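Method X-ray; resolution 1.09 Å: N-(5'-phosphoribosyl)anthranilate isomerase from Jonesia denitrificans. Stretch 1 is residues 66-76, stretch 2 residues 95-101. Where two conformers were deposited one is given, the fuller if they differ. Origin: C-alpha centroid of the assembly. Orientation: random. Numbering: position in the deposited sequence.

Stretch 1, residues 66-76: PIADALALAES
Stretch 2, residues 95-101: YAAARFP

Residues 66-76 and 95-101 pack as two helical segments of one chain, running in nearly the same direction: their axes cross at -30° and approach to 10.4 Å. Pro-66, with phi/psi of -50/138, occupies the N-cap position, and its O accepts a backbone hydrogen bond from Ala-70 N at 2.9 Å. From Ile-67 to Ser-76 the backbone is regular helix, phi near -60° to -70° and psi between -32° and -50°. The second segment is already helical at Tyr-95, in a helix that begins earlier in the chain; by Arg-99 phi/psi has drifted to -114/-5, and Phe-100 is extended at -147/141. The register is set by Leu-71 and Ala-96, whose CA atoms lie 6.8 Å apart.

The contact buries 407 Å² and is built mainly from apolar surfaces, with no hydrogen bond between the segments. Leu-71 is its main bump. Its CA-to-CB bond points sideways, but the m,t rotamer (chi1 -77°, chi2 164°) brings the end of the side chain nearer, into a hollow lined by Tyr-95, Ala-96, Arg-99 and Phe-100. The two methyls face different walls for the most part: Leu-71 CD1 meets Tyr-95 CE2 at 3.6 Å and Arg-99 CD at 4.0 Å, while Leu-71 CD2 lies 4.0 Å from Ala-96 CB and 3.6 Å from Phe-100 CB, and also comes within 4.3 Å of Arg-99 CB. The small side chain of Ala-96 forms a shallow floor that both Leu-71 and Ile-67 can approach.

One turn earlier, Ile-67 points toward the second segment in a t,p rotamer (chi1 -166°, chi2 63°). Its two branches meet neighbouring side chains, CG2 reaching Tyr-95 CD2 at 3.8 Å and CD1 reaching Ala-96 CB at 3.9 Å. Tyr-95, with chi1 179° and chi2 91°, lays its ring obliquely against Ile-67 CG2 and Leu-71 CD1.

At the other end, Phe-100 points toward the first helix (chi1 -171°, chi2 79°) and fills the space beside Ala-74. Ala-74 CB sits over one ring face in a CH-pi contact, 4.2 Å from the Phe-100 ring centroid and 26° off the normal; its closest ring atom, Phe-100 CE1, is at 3.8 Å. Glu-75, in one of two deposited conformers (chi1 -66°, chi2 -72°, chi3 175°), borders the same ring at its edge, with Glu-75 OE1 3.5 Å from Phe-100 CD1.

Arg-99 starts toward the first helix, but its end leads away (chi1 -71°, chi2 165°, chi3 178°, chi4 77°). The side chain folds back along its own segment, where Arg-99 NH1 donates a hydrogen bond to Tyr-95 O at 3.0 Å, leaving its aliphatic part to flank Leu-71.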

# COMPACT_ATOMS: atom_id res chain seq x y z
N PRO A 66 -3.12 15.95 -10.71
CA PRO A 66 -2.19 16.09 -11.84
C PRO A 66 -0.77 15.78 -11.40
O PRO A 66 -0.35 16.20 -10.32
CB PRO A 66 -2.34 17.56 -12.24
CG PRO A 66 -3.75 17.91 -11.83
CD PRO A 66 -4.00 17.13 -10.56
N ILE A 67 -0.02 15.05 -12.23
CA ILE A 67 1.24 14.50 -11.77
C ILE A 67 2.23 15.54 -11.29
O ILE A 67 2.92 15.30 -10.31
CB ILE A 67 1.85 13.54 -12.85
CG1 ILE A 67 2.99 12.70 -12.27
CG2 ILE A 67 2.30 14.30 -14.09
CD1 ILE A 67 2.55 11.76 -11.17
N ALA A 68 2.31 16.72 -11.92
CA ALA A 68 3.23 17.73 -11.42
C ALA A 68 2.84 18.20 -10.00
O ALA A 68 3.70 18.48 -9.16
CB ALA A 68 3.30 18.90 -12.39
N ASP A 69 1.54 18.32 -9.75
CA ASP A 69 1.05 18.68 -8.43
C ASP A 69 1.31 17.57 -7.41
O ASP A 69 1.61 17.87 -6.25
CB ASP A 69 -0.46 18.96 -8.47
CG ASP A 69 -0.82 20.25 -9.17
OD1 ASP A 69 0.07 21.04 -9.56
OD2 ASP A 69 -2.05 20.50 -9.25
N ALA A 70 1.19 16.32 -7.84
CA ALA A 70 1.47 15.21 -6.96
C ALA A 70 2.92 15.20 -6.53
O ALA A 70 3.25 14.94 -5.37
CB ALA A 70 1.08 13.90 -7.61
N LEU A 71 3.82 15.49 -7.48
CA LEU A 71 5.23 15.61 -7.17
C LEU A 71 5.49 16.73 -6.18
O LEU A 71 6.23 16.57 -5.21
CB LEU A 71 6.02 15.85 -8.46
CG LEU A 71 6.23 14.61 -9.31
CD1 LEU A 71 6.66 15.01 -10.71
CD2 LEU A 71 7.27 13.69 -8.68
N ALA A 72 4.87 17.88 -6.41
CA ALA A 72 5.04 19.02 -5.50
C ALA A 72 4.56 18.66 -4.10
O ALA A 72 5.20 19.04 -3.10
CB ALA A 72 4.30 20.24 -6.03
N LEU A 73 3.45 17.93 -4.02
CA LEU A 73 2.91 17.53 -2.72
C LEU A 73 3.80 16.48 -2.04
O LEU A 73 4.00 16.53 -0.82
CB LEU A 73 1.50 16.96 -2.92
CG LEU A 73 0.75 16.61 -1.63
CD1 LEU A 73 0.59 17.82 -0.73
CD2 LEU A 73 -0.61 16.06 -2.01
N ALA A 74 4.38 15.57 -2.80
CA ALA A 74 5.32 14.62 -2.21
C ALA A 74 6.50 15.34 -1.61
O ALA A 74 6.95 15.01 -0.51
CB ALA A 74 5.78 13.61 -3.26
N GLU A 75 7.02 16.34 -2.32
CA GLU A 75 8.14 17.10 -1.79
C GLU A 75 7.74 17.87 -0.53
O GLU A 75 8.41 17.78 0.50
CB GLU A 75 8.67 18.06 -2.86
CG GLU A 75 9.29 17.38 -4.07
CD GLU A 75 10.65 16.74 -3.78
OE1 GLU A 75 11.19 16.08 -4.69
OE2 GLU A 75 11.19 16.91 -2.66
N SER A 76 6.63 18.61 -0.59
CA SER A 76 6.30 19.50 0.52
C SER A 76 5.93 18.76 1.79
O SER A 76 6.21 19.22 2.88
CB SER A 76 5.21 20.46 0.10
OG SER A 76 3.97 19.83 -0.06
N TYR A 95 7.49 10.08 -15.75
CA TYR A 95 7.72 11.50 -15.49
C TYR A 95 8.03 11.67 -14.01
O TYR A 95 8.99 12.36 -13.63
CB TYR A 95 6.45 12.28 -15.88
CG TYR A 95 6.52 13.77 -15.63
CD1 TYR A 95 6.98 14.64 -16.60
CD2 TYR A 95 6.09 14.31 -14.43
CE1 TYR A 95 7.04 16.00 -16.39
CE2 TYR A 95 6.14 15.67 -14.21
CZ TYR A 95 6.61 16.51 -15.18
OH TYR A 95 6.65 17.87 -14.91
N ALA A 96 7.23 11.04 -13.15
CA ALA A 96 7.46 11.09 -11.72
C ALA A 96 8.76 10.40 -11.31
O ALA A 96 9.50 10.91 -10.49
CB ALA A 96 6.27 10.51 -10.98
N ALA A 97 9.03 9.22 -11.89
CA ALA A 97 10.22 8.48 -11.51
C ALA A 97 11.50 9.24 -11.82
O ALA A 97 12.49 9.07 -11.11
CB ALA A 97 10.22 7.11 -12.18
N ALA A 98 11.50 10.07 -12.84
CA ALA A 98 12.68 10.86 -13.14
C ALA A 98 12.87 12.01 -12.15
O ALA A 98 13.99 12.56 -12.04
CB ALA A 98 12.61 11.42 -14.57
N ARG A 99 11.81 12.40 -11.47
CA ARG A 99 11.75 13.64 -10.68
C ARG A 99 11.63 13.43 -9.18
O ARG A 99 11.66 14.41 -8.44
CB ARG A 99 10.61 14.51 -11.20
CG ARG A 99 10.90 15.10 -12.57
CD ARG A 99 9.67 15.66 -13.25
NE ARG A 99 9.98 16.26 -14.54
CZ ARG A 99 10.22 15.57 -15.64
NH1 ARG A 99 10.17 14.25 -15.64
NH2 ARG A 99 10.49 16.22 -16.77
N PHE A 100 11.48 12.19 -8.72
CA PHE A 100 11.29 11.90 -7.28
C PHE A 100 11.94 10.55 -7.03
O PHE A 100 11.88 9.69 -7.89
CB PHE A 100 9.79 11.87 -6.93
CG PHE A 100 9.53 11.80 -5.45
CD1 PHE A 100 9.63 12.93 -4.65
CD2 PHE A 100 9.31 10.57 -4.84
CE1 PHE A 100 9.48 12.86 -3.29
CE2 PHE A 100 9.16 10.50 -3.47
CZ PHE A 100 9.26 11.64 -2.69
N PRO A 101 12.64 10.39 -5.87
CA PRO A 101 13.51 9.22 -5.67
C PRO A 101 12.82 7.85 -5.65
O PRO A 101 13.42 6.86 -6.10
CB PRO A 101 14.17 9.51 -4.31
CG PRO A 101 14.25 10.99 -4.31
CD PRO A 101 12.94 11.43 -4.88